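Local atomic coordinates of ORF48 (Lactococcus phage TP901-1, PDB entry 3UH8), a protein that forms part of the baseplate of a lactococcal phage, and probably helps to assemble the adhesion device through which the virus attaches to its host. Residues H4-S9 with G18-R23; A34-N39 with G77-V82; F52-Q57 with G92-Y97; D85-F90 with F117-E122. All blocks are in the same frame, centred on the assembly; numbering follows the deposited sequence.

Contact 1 of 4, residues H4-S9 with G18-R23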
# COMPACT_ATOMS: atom_id res chain seq x y z
N HIS A 4 3.14 9.15 5.54
CA HIS A 4 2.02 9.64 4.73
C HIS A 4 0.75 8.84 5.01
O HIS A 4 0.64 7.69 4.58
CB HIS A 4 2.38 9.65 3.23
CG HIS A 4 3.59 10.48 2.91
ND1 HIS A 4 3.47 11.78 2.48
CD2 HIS A 4 4.90 10.16 2.99
CE1 HIS A 4 4.71 12.21 2.29
NE2 HIS A 4 5.60 11.26 2.60
N PHE A 5 -0.20 9.44 5.76
CA PHE A 5 -1.45 8.79 6.14
C PHE A 5 -2.59 8.97 5.14
O PHE A 5 -2.94 10.10 4.79
CB PHE A 5 -1.90 9.19 7.55
CG PHE A 5 -3.12 8.45 8.05
CD1 PHE A 5 -3.05 7.12 8.43
CD2 PHE A 5 -4.35 9.10 8.16
CE1 PHE A 5 -4.19 6.44 8.89
CE2 PHE A 5 -5.48 8.43 8.63
CZ PHE A 5 -5.39 7.10 8.99
N ILE A 6 -3.18 7.84 4.72
CA ILE A 6 -4.31 7.74 3.78
C ILE A 6 -5.25 6.60 4.19
O ILE A 6 -4.83 5.64 4.82
CB ILE A 6 -3.87 7.62 2.29
CG1 ILE A 6 -2.93 6.41 2.04
CG2 ILE A 6 -3.30 8.94 1.74
CD1 ILE A 6 -2.89 5.93 0.61
N THR A 7 -6.53 6.72 3.80
CA THR A 7 -7.56 5.70 4.06
C THR A 7 -7.89 5.03 2.72
O THR A 7 -8.33 5.71 1.79
CB THR A 7 -8.79 6.32 4.74
OG1 THR A 7 -8.36 7.15 5.83
CG2 THR A 7 -9.77 5.27 5.25
N LEU A 8 -7.67 3.71 2.62
CA LEU A 8 -7.93 2.96 1.39
C LEU A 8 -9.11 2.01 1.50
O LEU A 8 -9.22 1.26 2.48
CB LEU A 8 -6.67 2.22 0.91
CG LEU A 8 -5.48 3.10 0.55
CD1 LEU A 8 -4.23 2.29 0.39
CD2 LEU A 8 -5.74 3.92 -0.71
N SER A 9 -9.98 2.03 0.48
CA SER A 9 -11.18 1.20 0.40
C SER A 9 -11.03 -0.01 -0.53
O SER A 9 -10.26 0.04 -1.49
CB SER A 9 -12.38 2.05 -0.01
OG SER A 9 -13.57 1.28 -0.04
N GLY A 18 -5.83 11.60 0.27
CA GLY A 18 -4.83 12.65 0.42
C GLY A 18 -3.67 12.42 -0.53
O GLY A 18 -3.34 11.26 -0.83
N ILE A 19 -3.07 13.50 -1.05
CA ILE A 19 -1.98 13.39 -2.02
C ILE A 19 -0.64 13.06 -1.37
O ILE A 19 -0.06 13.89 -0.67
CB ILE A 19 -1.95 14.58 -3.02
CG1 ILE A 19 -3.32 14.71 -3.75
CG2 ILE A 19 -0.80 14.42 -4.03
CD1 ILE A 19 -3.53 15.97 -4.59
N VAL A 20 -0.16 11.82 -1.60
CA VAL A 20 1.12 11.31 -1.09
C VAL A 20 2.23 11.78 -2.02
O VAL A 20 2.23 11.41 -3.20
CB VAL A 20 1.11 9.77 -0.90
CG1 VAL A 20 2.50 9.23 -0.55
CG2 VAL A 20 0.10 9.35 0.16
N LYS A 21 3.16 12.60 -1.50
CA LYS A 21 4.28 13.12 -2.27
C LYS A 21 5.61 12.64 -1.71
O LYS A 21 6.09 13.15 -0.69
CB LYS A 21 4.23 14.66 -2.37
CG LYS A 21 3.05 15.17 -3.19
CD LYS A 21 3.03 16.68 -3.28
CE LYS A 21 1.94 17.15 -4.20
NZ LYS A 21 1.91 18.63 -4.30
N LEU A 22 6.19 11.62 -2.36
CA LEU A 22 7.46 11.02 -1.94
C LEU A 22 8.66 11.67 -2.64
O LEU A 22 8.49 12.35 -3.65
CB LEU A 22 7.45 9.49 -2.16
CG LEU A 22 6.33 8.67 -1.50
CD1 LEU A 22 6.44 7.20 -1.86
CD2 LEU A 22 6.34 8.80 0.02
N ARG A 23 9.87 11.49 -2.08
CA ARG A 23 11.11 12.03 -2.62
C ARG A 23 12.01 10.91 -3.12
O ARG A 23 12.30 9.97 -2.38
CB ARG A 23 11.83 12.92 -1.59
CG ARG A 23 11.15 14.27 -1.39
CD ARG A 23 11.59 14.93 -0.10
NE ARG A 23 11.27 14.11 1.07
CZ ARG A 23 10.86 14.59 2.24
NH1 ARG A 23 10.71 15.89 2.42
NH2 ARG A 23 10.59 13.76 3.24
O HOH W 1 -5.86 11.12 3.26
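His4 and Ile6, on the first strand of this immunoglobulin-like domain, pack against Val20, Leu22, Gly18 O and Lys21 O. The two segments share no direct hydrogen bonds. Strand 2-9 pairs with strand 30-38, and strand 21-23 with strand 112-122, so the junction between them is made largely by side chains, some against carbonyl oxygens, and by one water. The His4 side chain has the largest share of it. Its CG lies anti to the carbonyl carbon (chi1 -57°), which sets the ring beside Val20 and Leu22. Val20 CG1 sits 4.2 Å from the centroid of the His4 ring and 29° off its normal, an off-centre CH-pi contact. Farther out on the same ring, His4 CD2 meets Leu22 CD2 at 3.6 Å, and His4 CE1 comes within 3.4 Å of Lys21 O. While Val20 CG1 lies against the ring, Val20 CG2 reaches Ile6 CG2 at 3.8 Å, the two side chains crossing at about a right angle, and also touches His4 CB. That same Ile6 methyl also approaches Gly18 O at 3.5 Å. A water completes the seam, accepting from Gly18 N at 3.0 Å and giving a weak bond to Phe5 O. Deeper in the domain, Ile6 touches Ile17 and Leu22 touches Tyr119, so the apolar side of the seam runs on into the core. The parallel pairing of strand 21-23 with strand 112-122 resembles that of strands A' and G in immunoglobulin domains, whereas 2-9 running parallel to 30-38 departs from the usual antiparallel A-B arrangement.

Contact 2 of 4, residues A34-N39 with G77-V82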
# COMPACT_ATOMS: atom_id res chain seq x y z
N ALA A 34 -1.47 3.35 5.99
CA ALA A 34 -2.79 3.19 5.39
C ALA A 34 -3.84 2.56 6.29
O ALA A 34 -3.58 1.55 6.94
CB ALA A 34 -2.68 2.42 4.08
N GLN A 35 -5.04 3.17 6.31
CA GLN A 35 -6.21 2.67 7.04
C GLN A 35 -7.06 1.89 6.03
O GLN A 35 -7.55 2.47 5.06
CB GLN A 35 -7.00 3.84 7.67
CG GLN A 35 -8.37 3.43 8.22
CD GLN A 35 -8.37 3.22 9.70
OE1 GLN A 35 -8.41 4.17 10.49
NE2 GLN A 35 -8.36 1.96 10.13
N ILE A 36 -7.15 0.56 6.18
CA ILE A 36 -7.94 -0.30 5.30
C ILE A 36 -9.42 -0.17 5.69
O ILE A 36 -9.78 -0.21 6.86
CB ILE A 36 -7.41 -1.75 5.24
CG1 ILE A 36 -5.87 -1.80 5.05
CG2 ILE A 36 -8.11 -2.57 4.17
CD1 ILE A 36 -5.21 -0.95 3.84
N VAL A 37 -10.23 0.07 4.67
CA VAL A 37 -11.65 0.31 4.82
C VAL A 37 -12.49 -0.56 3.88
O VAL A 37 -12.08 -0.84 2.75
CB VAL A 37 -11.92 1.84 4.74
CG1 VAL A 37 -13.04 2.21 3.78
CG2 VAL A 37 -12.17 2.43 6.13
N GLU A 38 -13.63 -1.02 4.38
CA GLU A 38 -14.62 -1.80 3.63
C GLU A 38 -15.97 -1.17 3.96
O GLU A 38 -16.41 -1.24 5.11
CB GLU A 38 -14.56 -3.30 4.00
CG GLU A 38 -15.31 -4.17 3.01
CD GLU A 38 -14.87 -5.62 2.95
OE1 GLU A 38 -14.29 -6.02 1.92
OE2 GLU A 38 -15.13 -6.36 3.93
N ASN A 39 -16.56 -0.48 2.97
CA ASN A 39 -17.83 0.26 3.07
C ASN A 39 -17.77 1.45 4.06
O ASN A 39 -18.75 1.76 4.73
CB ASN A 39 -19.03 -0.66 3.34
CG ASN A 39 -19.45 -1.52 2.18
OD1 ASN A 39 -19.50 -1.09 1.02
ND2 ASN A 39 -19.84 -2.75 2.48
N GLY A 77 -7.18 -2.54 11.25
CA GLY A 77 -7.15 -2.35 9.81
C GLY A 77 -6.12 -1.35 9.32
O GLY A 77 -6.37 -0.65 8.35
N THR A 78 -4.95 -1.29 9.99
CA THR A 78 -3.88 -0.36 9.60
C THR A 78 -2.61 -1.07 9.18
O THR A 78 -2.34 -2.19 9.62
CB THR A 78 -3.59 0.68 10.69
OG1 THR A 78 -3.10 0.04 11.87
CG2 THR A 78 -4.79 1.56 11.00
N LEU A 79 -1.83 -0.41 8.32
CA LEU A 79 -0.54 -0.90 7.84
C LEU A 79 0.45 0.24 7.62
O LEU A 79 0.05 1.37 7.35
CB LEU A 79 -0.68 -1.79 6.58
CG LEU A 79 -1.23 -1.17 5.28
CD1 LEU A 79 -0.12 -0.51 4.47
CD2 LEU A 79 -1.89 -2.22 4.43
N LYS A 80 1.74 -0.08 7.71
CA LYS A 80 2.83 0.86 7.47
C LYS A 80 3.78 0.24 6.45
O LYS A 80 4.43 -0.76 6.75
CB LYS A 80 3.54 1.21 8.79
CG LYS A 80 4.65 2.25 8.65
CD LYS A 80 5.35 2.50 9.97
CE LYS A 80 6.51 3.44 9.81
NZ LYS A 80 7.11 3.80 11.12
N TYR A 81 3.82 0.82 5.24
CA TYR A 81 4.71 0.35 4.18
C TYR A 81 5.85 1.34 3.98
O TYR A 81 5.59 2.51 3.70
CB TYR A 81 3.95 0.08 2.85
CG TYR A 81 4.87 -0.01 1.65
CD1 TYR A 81 5.67 -1.13 1.44
CD2 TYR A 81 4.98 1.05 0.76
CE1 TYR A 81 6.55 -1.19 0.37
CE2 TYR A 81 5.86 1.00 -0.32
CZ TYR A 81 6.65 -0.13 -0.51
OH TYR A 81 7.52 -0.18 -1.57
N VAL A 82 7.11 0.87 4.08
CA VAL A 82 8.29 1.70 3.87
C VAL A 82 8.61 1.68 2.37
O VAL A 82 8.86 0.61 1.82
CB VAL A 82 9.50 1.27 4.75
CG1 VAL A 82 10.75 2.11 4.45
CG2 VAL A 82 9.15 1.35 6.24
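Leu79 turns its two methyls to different partners on strand 30-38. Its CG stands between the backbone N and the carbonyl carbon (chi1 64°), and from there CD1 reaches Ala34 CB at 3.9 Å while CD2 meets Ile36 CD1 at 3.6 Å, the isoleucine and leucine chains crossing obliquely. On the other face of the sheet, a chi2 of 100° bends the Gln35 chain at CD, and the amide NE2 lies 3.7 Å from Thr78 CG2, a polar group against a methyl.

Beneath these side chains the backbones run antiparallel. Ala34 and Leu79 form a hydrogen-bonded pair, with Ala34 N to Leu79 O at 2.8 Å and Leu79 N to Ala34 O at 3.0 Å. Ile36 N to Gly77 O is shorter, 2.6 Å, with the donor nearly in line with the carbonyl. Gly77 and Thr78 both face Asp73 in a G1 beta bulge, and the positive phi of Gly77 (68°) suits glycine.

The chemistry is thus split by face: Ala34 shares the face of Leu79, which goes on to touch Phe72, Phe98 and Phe100, and Ile36 also meets Phe100, whereas Gln35 and Thr78 are partly exposed, and the peptide groups buried between them are satisfied by strand pairing.

Contact 3 of 4, residues F52-Q57 with G92-Y97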
# COMPACT_ATOMS: atom_id res chain seq x y z
N PHE A 52 2.44 -4.96 -0.88
CA PHE A 52 2.47 -3.74 -1.67
C PHE A 52 2.69 -4.14 -3.13
O PHE A 52 3.74 -4.68 -3.47
CB PHE A 52 3.58 -2.78 -1.18
CG PHE A 52 3.81 -1.58 -2.07
CD1 PHE A 52 2.97 -0.47 -1.99
CD2 PHE A 52 4.85 -1.55 -2.99
CE1 PHE A 52 3.18 0.64 -2.82
CE2 PHE A 52 5.06 -0.44 -3.80
CZ PHE A 52 4.23 0.65 -3.71
N CYS A 53 1.67 -3.92 -3.97
CA CYS A 53 1.74 -4.27 -5.38
C CYS A 53 1.81 -3.00 -6.23
O CYS A 53 0.80 -2.33 -6.43
CB CYS A 53 0.56 -5.16 -5.79
SG CYS A 53 0.43 -6.70 -4.84
N LEU A 54 3.03 -2.66 -6.67
CA LEU A 54 3.26 -1.49 -7.53
C LEU A 54 2.96 -1.90 -8.95
O LEU A 54 3.44 -2.94 -9.42
CB LEU A 54 4.70 -0.95 -7.40
CG LEU A 54 5.13 0.16 -8.39
CD1 LEU A 54 4.45 1.50 -8.09
CD2 LEU A 54 6.63 0.32 -8.40
N MET A 55 2.18 -1.11 -9.68
CA MET A 55 1.82 -1.44 -11.03
C MET A 55 2.79 -0.91 -12.09
O MET A 55 3.28 0.21 -11.99
CB MET A 55 0.38 -1.03 -11.32
CG MET A 55 -0.63 -1.98 -10.72
SD MET A 55 -2.34 -1.52 -11.07
CE MET A 55 -2.49 -2.08 -12.77
N ALA A 56 3.11 -1.79 -13.04
CA ALA A 56 3.97 -1.45 -14.17
C ALA A 56 3.16 -0.61 -15.14
O ALA A 56 2.02 -0.95 -15.48
CB ALA A 56 4.46 -2.70 -14.87
N GLN A 57 3.74 0.51 -15.58
CA GLN A 57 3.12 1.39 -16.56
C GLN A 57 3.62 1.03 -17.95
O GLN A 57 4.69 0.42 -18.09
CB GLN A 57 3.31 2.89 -16.21
CG GLN A 57 4.75 3.42 -16.20
CD GLN A 57 5.61 2.97 -15.04
OE1 GLN A 57 5.14 2.39 -14.05
NE2 GLN A 57 6.91 3.18 -15.17
N GLY A 92 7.34 10.78 -10.90
CA GLY A 92 6.06 11.20 -11.44
C GLY A 92 4.91 10.48 -10.76
O GLY A 92 5.03 10.09 -9.59
N ARG A 93 3.80 10.30 -11.49
CA ARG A 93 2.62 9.64 -10.93
C ARG A 93 2.71 8.11 -10.99
O ARG A 93 2.85 7.53 -12.06
CB ARG A 93 1.32 10.17 -11.54
CG ARG A 93 0.11 9.87 -10.67
CD ARG A 93 -1.16 10.55 -11.13
NE ARG A 93 -2.30 10.03 -10.38
CZ ARG A 93 -3.51 10.57 -10.35
NH1 ARG A 93 -3.76 11.69 -11.01
NH2 ARG A 93 -4.48 10.01 -9.63
N ASN A 94 2.62 7.48 -9.81
CA ASN A 94 2.66 6.03 -9.64
C ASN A 94 1.29 5.50 -9.23
O ASN A 94 0.54 6.19 -8.55
CB ASN A 94 3.69 5.66 -8.58
CG ASN A 94 5.12 5.82 -9.03
OD1 ASN A 94 5.78 4.85 -9.40
ND2 ASN A 94 5.63 7.03 -8.98
N GLU A 95 0.99 4.26 -9.65
CA GLU A 95 -0.26 3.57 -9.34
C GLU A 95 0.06 2.26 -8.63
O GLU A 95 0.87 1.48 -9.12
CB GLU A 95 -1.08 3.33 -10.62
CG GLU A 95 -2.44 2.69 -10.38
CD GLU A 95 -3.40 2.67 -11.56
OE1 GLU A 95 -4.49 2.06 -11.41
OE2 GLU A 95 -3.09 3.27 -12.61
N ALA A 96 -0.57 2.03 -7.46
CA ALA A 96 -0.36 0.82 -6.65
C ALA A 96 -1.62 0.38 -5.91
O ALA A 96 -2.62 1.10 -5.91
CB ALA A 96 0.77 1.06 -5.66
N TYR A 97 -1.58 -0.82 -5.30
CA TYR A 97 -2.67 -1.40 -4.51
C TYR A 97 -2.14 -2.38 -3.45
O TYR A 97 -1.02 -2.89 -3.58
CB TYR A 97 -3.74 -2.06 -5.42
CG TYR A 97 -3.37 -3.42 -5.97
CD1 TYR A 97 -3.80 -4.59 -5.34
CD2 TYR A 97 -2.64 -3.55 -7.15
CE1 TYR A 97 -3.48 -5.84 -5.85
CE2 TYR A 97 -2.34 -4.80 -7.68
CZ TYR A 97 -2.75 -5.95 -7.02
OH TYR A 97 -2.45 -7.19 -7.51
O HOH W 2 2.69 2.81 -11.61
O HOH W 3 5.49 3.29 -11.60
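Cys53 CB lies over one face of the Tyr97 ring, offset toward the rim. It is 3.7 Å from the Tyr97 ring centroid and 22° off the normal, a CH-pi contact. Cys53 SG, anti to the carbonyl carbon (chi1 -57°), follows obliquely at 4.4 Å from that centroid as a sulfur-aromatic contact. Met55 CG approaches the same ring at its edge. On the other face of the strand pair, Phe52 CE1 touches Ala96 CB at 3.7 Å, and Leu54 CD1 rests 3.7 Å from Glu95 O.

The backbone fixes this arrangement. Cys53 and Tyr97 are an antiparallel hydrogen-bonded pair, with Cys53 N to Tyr97 O at 2.9 Å and Tyr97 N to Cys53 O at 3.0 Å. Two residues on, Met55 N binds Glu95 O at 3.0 Å, and a water joins Met55 O to Glu95 N. The Met55 and Glu95 side chains lie side by side, pointing the same way.

A second shell holds the polar ends: Glu95 OE1 is hydrogen-bonded to Thr116 OG1, and Asn94 ND2 to Phe90 O. Phe52 in turn stacks on Tyr81. Strand 49-54 pairs antiparallel with both strand 65-73 and strand 92-103, the latter pairing also with strand 112-122, while helix 85-89 packs on Phe52 and Leu54 through Ala87 and Asn86.

Contact 4 of 4, residues D85-F90 with F117-E122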
# COMPACT_ATOMS: atom_id res chain seq x y z
N ASP A 85 13.28 1.31 -2.97
CA ASP A 85 13.93 2.02 -4.07
C ASP A 85 13.11 1.85 -5.36
O ASP A 85 13.05 2.77 -6.17
CB ASP A 85 15.38 1.54 -4.26
CG ASP A 85 16.35 1.99 -3.17
OD1 ASP A 85 16.07 3.02 -2.51
OD2 ASP A 85 17.40 1.33 -3.01
N ASN A 86 12.43 0.69 -5.51
CA ASN A 86 11.56 0.36 -6.65
C ASN A 86 10.32 1.26 -6.66
O ASN A 86 9.93 1.76 -7.72
CB ASN A 86 11.15 -1.11 -6.61
CG ASN A 86 10.73 -1.71 -7.94
OD1 ASN A 86 10.23 -1.03 -8.85
ND2 ASN A 86 10.89 -3.02 -8.07
N ALA A 87 9.72 1.48 -5.47
CA ALA A 87 8.54 2.33 -5.31
C ALA A 87 8.84 3.82 -5.57
O ALA A 87 7.93 4.57 -5.90
CB ALA A 87 7.96 2.16 -3.91
N LEU A 88 10.11 4.23 -5.43
CA LEU A 88 10.57 5.61 -5.61
C LEU A 88 11.22 5.89 -6.96
O LEU A 88 11.49 7.05 -7.28
CB LEU A 88 11.56 5.99 -4.49
CG LEU A 88 11.08 5.90 -3.04
CD1 LEU A 88 12.25 5.89 -2.09
CD2 LEU A 88 10.14 7.04 -2.70
N GLN A 89 11.47 4.85 -7.77
CA GLN A 89 12.17 4.95 -9.04
C GLN A 89 11.50 5.82 -10.10
O GLN A 89 12.18 6.65 -10.68
CB GLN A 89 12.49 3.57 -9.60
CG GLN A 89 13.61 3.58 -10.62
CD GLN A 89 13.75 2.21 -11.22
OE1 GLN A 89 13.33 1.96 -12.36
NE2 GLN A 89 14.26 1.28 -10.45
N PHE A 90 10.19 5.60 -10.36
CA PHE A 90 9.49 6.41 -11.36
C PHE A 90 9.14 7.79 -10.81
O PHE A 90 8.21 7.93 -10.01
CB PHE A 90 8.29 5.67 -11.98
CG PHE A 90 7.54 6.50 -13.01
CD1 PHE A 90 6.33 7.11 -12.70
CD2 PHE A 90 8.08 6.71 -14.28
CE1 PHE A 90 5.66 7.90 -13.64
CE2 PHE A 90 7.41 7.50 -15.22
CZ PHE A 90 6.20 8.09 -14.89
N PHE A 117 -4.79 3.06 -6.07
CA PHE A 117 -4.62 4.43 -5.62
C PHE A 117 -3.35 4.96 -6.25
O PHE A 117 -2.52 4.18 -6.72
CB PHE A 117 -4.55 4.51 -4.08
CG PHE A 117 -3.29 3.97 -3.45
CD1 PHE A 117 -3.16 2.62 -3.16
CD2 PHE A 117 -2.24 4.82 -3.11
CE1 PHE A 117 -1.99 2.12 -2.58
CE2 PHE A 117 -1.07 4.32 -2.53
CZ PHE A 117 -0.96 2.97 -2.26
N HIS A 118 -3.20 6.28 -6.25
CA HIS A 118 -2.02 6.90 -6.82
C HIS A 118 -1.21 7.64 -5.79
O HIS A 118 -1.76 8.16 -4.81
CB HIS A 118 -2.41 7.85 -7.95
CG HIS A 118 -2.92 7.16 -9.18
ND1 HIS A 118 -4.26 6.85 -9.34
CD2 HIS A 118 -2.25 6.78 -10.30
CE1 HIS A 118 -4.36 6.27 -10.52
NE2 HIS A 118 -3.18 6.21 -11.14
N TYR A 119 0.11 7.70 -6.02
CA TYR A 119 1.06 8.46 -5.22
C TYR A 119 2.07 9.10 -6.16
O TYR A 119 2.31 8.59 -7.25
CB TYR A 119 1.71 7.61 -4.11
CG TYR A 119 2.70 6.56 -4.57
CD1 TYR A 119 4.07 6.84 -4.64
CD2 TYR A 119 2.29 5.26 -4.86
CE1 TYR A 119 4.99 5.87 -5.03
CE2 TYR A 119 3.20 4.28 -5.24
CZ TYR A 119 4.55 4.59 -5.32
OH TYR A 119 5.46 3.64 -5.72
N ILE A 120 2.64 10.24 -5.75
CA ILE A 120 3.60 10.96 -6.59
C ILE A 120 5.02 10.92 -6.05
O ILE A 120 5.25 11.25 -4.89
CB ILE A 120 3.10 12.39 -7.03
CG1 ILE A 120 4.25 13.36 -7.34
CG2 ILE A 120 2.11 13.00 -6.04
CD1 ILE A 120 4.11 14.10 -8.63
N VAL A 121 5.97 10.50 -6.90
CA VAL A 121 7.38 10.53 -6.53
C VAL A 121 7.95 11.79 -7.17
O VAL A 121 7.88 11.96 -8.38
CB VAL A 121 8.20 9.26 -6.91
CG1 VAL A 121 9.65 9.41 -6.44
CG2 VAL A 121 7.58 8.00 -6.31
N GLU A 122 8.45 12.69 -6.32
CA GLU A 122 9.03 13.96 -6.74
C GLU A 122 10.55 13.91 -6.65
O GLU A 122 11.11 13.05 -5.97
CB GLU A 122 8.48 15.11 -5.89
CG GLU A 122 7.07 15.52 -6.28
CD GLU A 122 6.40 16.60 -5.44
OE1 GLU A 122 6.99 17.04 -4.43
OE2 GLU A 122 5.27 17.00 -5.81
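Val121 meets three carbonyl oxygens of helix 85-89 and the residue after it, the nearest partner of each side-chain atom being a different one. CB lies 3.4 Å from Phe90 O. CG1, anti to the backbone N (chi1 -179°), reaches Leu88 O at 3.1 Å, a tight approach, while CG2 sits 3.5 Å from Ala87 O. The isopropyl group thus fits against the polar side of the turn, where Leu88 O also receives a weak bond from His24 ND1.

Ala87 O finds its donor two residues back along the strand. Tyr119 OH gives its proton to Ala87 O at 2.6 Å; the hydroxyl comes to a lone pair, in the carbonyl plane, with a C=O...donor angle of 117°. The oxygen in turn lies at the edge of the Tyr119 ring, and Ala87 CB is 3.4 Å from the same hydroxyl.

The helix is short and weakly bonded within itself, its axis 8.9 Å from that of strand 117-122 and turned 85° to it. A brief helical turn in the connection from strand 78-82 to strand 92-103, with its axis crossing strand 117-122, resembles the turn joining strands E and F in many immunoglobulin domains.

In the fold
From the N terminus, contact 1 closes the short loop between strand 2-9 and strand 21-23. Contact 2 follows in series, reaching over 37 intervening residues to pair strand 30-38 with strand 78-82; Leu8 backbone bonds to Gln35 and Val37 join it to contact 1. Contact 3, pairing strand 49-54 with strand 92-103, opens inside the loop of contact 2 and closes beyond it, so the two cross, and Tyr81 touches Phe52 where they meet. Contact 4 crosses contact 3 in turn, since segment 92-97 falls in sequence between 85-90 and 117-122; their centres are about 7 Å apart. Strand 112-122 also pairs with strand 21-23, returning the C-terminal end of the fold to contact 1.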